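Carbohydrate kinase, FGGY (Rhodospirillum rubrum, PDB 3IFR) probably phosphorylates D-xylulose, as a sugar kinase of the FGGY family. Local coordinates at residues T29-S41 / Q54-L66. Numbering follows the deposited sequence.
Sequences TVVAVASRPTTLS and QWWDNARAVLAEL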
loop_
_atom_site.group_PDB
_atom_site.type_symbol
_atom_site.label_atom_id
_atom_site.label_comp_id
_atom_site.label_asym_id
_atom_site.label_seq_id
_atom_site.Cartn_x
_atom_site.Cartn_y
_atom_site.Cartn_z
ATOM N N THR A 29 11.153 -20.943 5.263
ATOM C CA THR A 29 10.279 -21.517 6.279
ATOM C C THR A 29 9.783 -20.488 7.296
ATOM O O THR A 29 10.551 -19.688 7.856
ATOM C CB THR A 29 11.005 -22.644 7.026
ATOM O OG1 THR A 29 11.600 -23.531 6.070
ATOM C CG2 THR A 29 10.035 -23.405 7.907
ATOM N N VAL A 30 8.484 -20.518 7.520
ATOM C CA VAL A 30 7.868 -19.666 8.493
ATOM C C VAL A 30 7.692 -20.513 9.732
ATOM O O VAL A 30 6.806 -21.363 9.776
ATOM C CB VAL A 30 6.512 -19.201 8.002
ATOM C CG1 VAL A 30 5.876 -18.288 9.021
ATOM C CG2 VAL A 30 6.700 -18.479 6.688
ATOM N N VAL A 31 8.553 -20.298 10.720
ATOM C CA VAL A 31 8.492 -21.053 11.960
ATOM C C VAL A 31 7.233 -20.709 12.776
ATOM O O VAL A 31 6.637 -21.584 13.357
ATOM C CB VAL A 31 9.750 -20.806 12.824
ATOM C CG1 VAL A 31 9.609 -21.503 14.142
ATOM C CG2 VAL A 31 10.999 -21.268 12.126
ATOM N N ALA A 32 6.830 -19.438 12.825
ATOM C CA ALA A 32 5.688 -19.020 13.650
ATOM C C ALA A 32 5.035 -17.731 13.163
ATOM O O ALA A 32 5.694 -16.869 12.574
ATOM C CB ALA A 32 6.118 -18.841 15.134
ATOM N N VAL A 33 3.748 -17.581 13.463
ATOM C CA VAL A 33 3.029 -16.345 13.143
ATOM C C VAL A 33 2.218 -15.954 14.352
ATOM O O VAL A 33 1.512 -16.791 14.895
ATOM C CB VAL A 33 2.091 -16.517 11.895
ATOM C CG1 VAL A 33 1.422 -15.209 11.513
ATOM C CG2 VAL A 33 2.879 -17.016 10.725
ATOM N N ALA A 34 2.328 -14.703 14.802
ATOM C CA ALA A 34 1.406 -14.192 15.833
ATOM C C ALA A 34 0.674 -12.913 15.409
ATOM O O ALA A 34 1.244 -12.067 14.726
ATOM C CB ALA A 34 2.135 -13.975 17.153
ATOM N N SER A 35 -0.591 -12.778 15.822
ATOM C CA SER A 35 -1.345 -11.566 15.545
ATOM C C SER A 35 -2.177 -11.052 16.715
ATOM O O SER A 35 -2.401 -11.746 17.701
ATOM C CB SER A 35 -2.241 -11.732 14.321
ATOM O OG SER A 35 -3.357 -12.537 14.623
ATOM N N ARG A 36 -2.631 -9.810 16.583
ATOM C CA ARG A 36 -3.461 -9.179 17.589
ATOM C C ARG A 36 -4.251 -8.102 16.866
ATOM O O ARG A 36 -3.704 -7.390 16.004
ATOM C CB ARG A 36 -2.622 -8.529 18.711
ATOM C CG ARG A 36 -1.862 -9.469 19.669
ATOM C CD ARG A 36 -2.801 -10.400 20.443
ATOM N NE ARG A 36 -2.087 -11.190 21.452
ATOM C CZ ARG A 36 -1.460 -12.330 21.183
ATOM N NH1 ARG A 36 -1.459 -12.780 19.944
ATOM N NH2 ARG A 36 -0.825 -13.012 22.139
ATOM N N PRO A 37 -5.537 -7.959 17.231
ATOM C CA PRO A 37 -6.405 -6.941 16.650
ATOM C C PRO A 37 -5.970 -5.525 17.092
ATOM O O PRO A 37 -5.432 -5.341 18.192
ATOM C CB PRO A 37 -7.786 -7.291 17.251
ATOM C CG PRO A 37 -7.640 -8.677 17.775
ATOM C CD PRO A 37 -6.242 -8.728 18.272
ATOM N N THR A 38 -6.210 -4.542 16.231
ATOM C CA THR A 38 -5.877 -3.165 16.541
ATOM C C THR A 38 -7.134 -2.439 16.283
ATOM O O THR A 38 -7.842 -2.815 15.345
ATOM C CB THR A 38 -4.859 -2.613 15.559
ATOM O OG1 THR A 38 -3.684 -3.418 15.629
ATOM C CG2 THR A 38 -4.546 -1.146 15.857
ATOM N N THR A 39 -7.421 -1.421 17.104
ATOM C CA THR A 39 -8.667 -0.672 16.973
ATOM C C THR A 39 -8.503 0.582 16.114
ATOM O O THR A 39 -7.621 1.418 16.366
ATOM C CB THR A 39 -9.222 -0.238 18.338
ATOM O OG1 THR A 39 -9.353 -1.373 19.205
ATOM C CG2 THR A 39 -10.581 0.454 18.163
ATOM N N LEU A 40 -9.330 0.692 15.079
ATOM C CA LEU A 40 -9.483 1.937 14.338
ATOM C C LEU A 40 -10.602 2.674 15.027
ATOM O O LEU A 40 -11.726 2.171 15.052
ATOM C CB LEU A 40 -9.926 1.619 12.912
ATOM C CG LEU A 40 -9.939 2.712 11.841
ATOM C CD1 LEU A 40 -8.688 3.590 11.913
ATOM C CD2 LEU A 40 -9.996 2.034 10.478
ATOM N N SER A 41 -10.323 3.835 15.614
ATOM C CA SER A 41 -11.388 4.673 16.149
ATOM C C SER A 41 -11.771 5.770 15.171
ATOM O O SER A 41 -10.957 6.196 14.345
ATOM C CB SER A 41 -10.971 5.340 17.466
ATOM O OG SER A 41 -10.495 4.374 18.380
ATOM N N GLN A 54 -1.467 0.907 21.972
ATOM C CA GLN A 54 -1.933 -0.412 21.556
ATOM C C GLN A 54 -0.984 -1.087 20.506
ATOM O O GLN A 54 -0.734 -2.315 20.574
ATOM C CB GLN A 54 -3.364 -0.328 21.063
ATOM C CG GLN A 54 -4.102 -1.665 21.031
ATOM C CD GLN A 54 -5.348 -1.563 20.201
ATOM O OE1 GLN A 54 -5.396 -0.778 19.255
ATOM N NE2 GLN A 54 -6.382 -2.310 20.565
ATOM N N TRP A 55 -0.450 -0.304 19.561
ATOM C CA TRP A 55 0.550 -0.872 18.658
ATOM C C TRP A 55 1.645 -1.536 19.520
ATOM O O TRP A 55 2.012 -2.690 19.307
ATOM C CB TRP A 55 1.189 0.147 17.704
ATOM C CG TRP A 55 0.264 0.938 16.818
ATOM C CD1 TRP A 55 -0.962 0.561 16.333
ATOM C CD2 TRP A 55 0.520 2.252 16.282
ATOM N NE1 TRP A 55 -1.502 1.583 15.572
ATOM C CE2 TRP A 55 -0.595 2.613 15.513
ATOM C CE3 TRP A 55 1.594 3.149 16.395
ATOM C CZ2 TRP A 55 -0.669 3.834 14.848
ATOM C CZ3 TRP A 55 1.520 4.347 15.746
ATOM C CH2 TRP A 55 0.401 4.685 14.973
ATOM N N TRP A 56 2.136 -0.808 20.508
ATOM C CA TRP A 56 3.299 -1.246 21.282
ATOM C C TRP A 56 2.961 -2.447 22.120
ATOM O O TRP A 56 3.733 -3.390 22.229
ATOM C CB TRP A 56 3.806 -0.115 22.182
ATOM C CG TRP A 56 4.930 -0.537 23.048
ATOM C CD1 TRP A 56 4.949 -0.526 24.406
ATOM C CD2 TRP A 56 6.188 -1.110 22.636
ATOM N NE1 TRP A 56 6.150 -1.005 24.868
ATOM C CE2 TRP A 56 6.930 -1.377 23.809
ATOM C CE3 TRP A 56 6.766 -1.410 21.392
ATOM C CZ2 TRP A 56 8.229 -1.910 23.788
ATOM C CZ3 TRP A 56 8.071 -1.947 21.374
ATOM C CH2 TRP A 56 8.785 -2.182 22.576
ATOM N N ASP A 57 1.780 -2.410 22.723
ATOM C CA ASP A 57 1.292 -3.564 23.450
ATOM C C ASP A 57 1.050 -4.755 22.564
ATOM O O ASP A 57 1.438 -5.863 22.909
ATOM C CB ASP A 57 0.032 -3.237 24.216
ATOM C CG ASP A 57 0.164 -3.635 25.633
ATOM O OD1 ASP A 57 -0.504 -4.623 26.017
ATOM O OD2 ASP A 57 1.013 -2.985 26.318
ATOM N N ASN A 58 0.373 -4.536 21.437
ATOM C CA ASN A 58 0.277 -5.573 20.393
ATOM C C ASN A 58 1.673 -6.101 20.035
ATOM O O ASN A 58 1.906 -7.310 20.069
ATOM C CB ASN A 58 -0.413 -5.048 19.138
ATOM C CG ASN A 58 -1.950 -5.056 19.216
ATOM O OD1 ASN A 58 -2.608 -4.764 18.211
ATOM N ND2 ASN A 58 -2.518 -5.373 20.366
ATOM N N ALA A 59 2.631 -5.206 19.774
ATOM C CA ALA A 59 3.962 -5.682 19.336
ATOM C C ALA A 59 4.681 -6.548 20.389
ATOM O O ALA A 59 5.263 -7.552 20.059
ATOM C CB ALA A 59 4.857 -4.514 18.897
ATOM N N ARG A 60 4.671 -6.129 21.644
ATOM C CA ARG A 60 5.205 -6.931 22.723
ATOM C C ARG A 60 4.581 -8.279 22.772
ATOM O O ARG A 60 5.284 -9.254 22.900
ATOM C CB ARG A 60 4.906 -6.243 24.063
ATOM C CG ARG A 60 5.809 -5.059 24.341
ATOM C CD ARG A 60 5.335 -4.346 25.539
ATOM N NE ARG A 60 5.621 -5.146 26.726
ATOM C CZ ARG A 60 4.943 -5.064 27.872
ATOM N NH1 ARG A 60 3.915 -4.228 27.987
ATOM N NH2 ARG A 60 5.289 -5.848 28.889
ATOM N N ALA A 61 3.257 -8.348 22.677
ATOM C CA ALA A 61 2.536 -9.637 22.797
ATOM C C ALA A 61 2.902 -10.655 21.714
ATOM O O ALA A 61 3.113 -11.857 21.972
ATOM C CB ALA A 61 1.032 -9.405 22.763
ATOM N N VAL A 62 2.933 -10.155 20.492
ATOM C CA VAL A 62 3.126 -10.946 19.293
ATOM C C VAL A 62 4.599 -11.394 19.168
ATOM O O VAL A 62 4.876 -12.503 18.776
ATOM C CB VAL A 62 2.719 -10.030 18.140
ATOM C CG1 VAL A 62 3.865 -9.755 17.196
ATOM C CG2 VAL A 62 1.430 -10.449 17.498
ATOM N N LEU A 63 5.550 -10.538 19.523
ATOM C CA LEU A 63 6.960 -10.962 19.545
ATOM C C LEU A 63 7.183 -12.037 20.619
ATOM O O LEU A 63 7.722 -13.082 20.335
ATOM C CB LEU A 63 7.926 -9.771 19.763
ATOM C CG LEU A 63 7.891 -8.725 18.650
ATOM C CD1 LEU A 63 8.690 -7.433 18.975
ATOM C CD2 LEU A 63 8.394 -9.363 17.383
ATOM N N ALA A 64 6.770 -11.769 21.855
ATOM C CA ALA A 64 6.835 -12.794 22.895
ATOM C C ALA A 64 6.121 -14.103 22.492
ATOM O O ALA A 64 6.609 -15.206 22.736
ATOM C CB ALA A 64 6.264 -12.257 24.144
ATOM N N GLU A 65 4.966 -14.002 21.850
ATOM C CA GLU A 65 4.262 -15.228 21.438
ATOM C C GLU A 65 5.071 -16.009 20.399
ATOM O O GLU A 65 5.048 -17.234 20.389
ATOM C CB GLU A 65 2.873 -14.923 20.901
ATOM C CG GLU A 65 2.117 -16.195 20.569
ATOM C CD GLU A 65 0.757 -15.942 19.971
ATOM O OE1 GLU A 65 -0.039 -15.198 20.599
ATOM O OE2 GLU A 65 0.466 -16.500 18.888
ATOM N N LEU A 66 5.808 -15.295 19.546
ATOM C CA LEU A 66 6.680 -15.925 18.564
ATOM C C LEU A 66 7.673 -16.868 19.254
ATOM O O LEU A 66 7.847 -18.011 18.828
ATOM C CB LEU A 66 7.466 -14.860 17.798
ATOM C CG LEU A 66 7.185 -14.657 16.311
ATOM C CD1 LEU A 66 5.710 -14.771 16.001
ATOM C CD2 LEU A 66 7.812 -13.349 15.775
HETATM O O HOH W 1 -5.797 1.506 18.195
#
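R36 leaves the edge strand 29-37 and folds back along helix 54-66 to reach E65. Its CB rests against the side-chain amide of N58, and CG passes CG2 of V62 at 4.1 Å. CG lies anti to the carbonyl carbon (chi1 -69°), which aims the chain along the helix toward its C-terminal end; a bend at chi2 follows, with NE alongside the A61 methyl. At the tip, NH1 and NH2 both grip E65 OE1, at 2.9 and 2.8 Å; this oxygen lies in the guanidinium plane, which is turned 37° from the carboxylate. NH1 also donates to S35 O, 2.6 Å away, fixing the rotation of the group. With a leucine here, the E65 carboxylate is likely to be left without its charged mate. Strand and helix run nearly antiparallel, the helix packing on one face of the mixed sheet in the N-terminal FGGY domain, whose fold is actin-like; strand 18-25 pairs with 29-37 and also meets V62 and L66 through A21. A34 CB sits among V62 CG2, E65 OE2 and L66 CD1, the first at 3.6 Å. Where the strand gives way to loop, T39 is met by the amide of Q54 from the helix: OE1 takes an almost straight bond from T39 N (3.0 Å, 176°), and a water donates to both Q54 OE1 and T39 O. The T38 methyl CG2 meets the W55 ring at its edge, 4.0 Å from CD1, while the indole NE1 is hydrogen-bonded to E50 OE1.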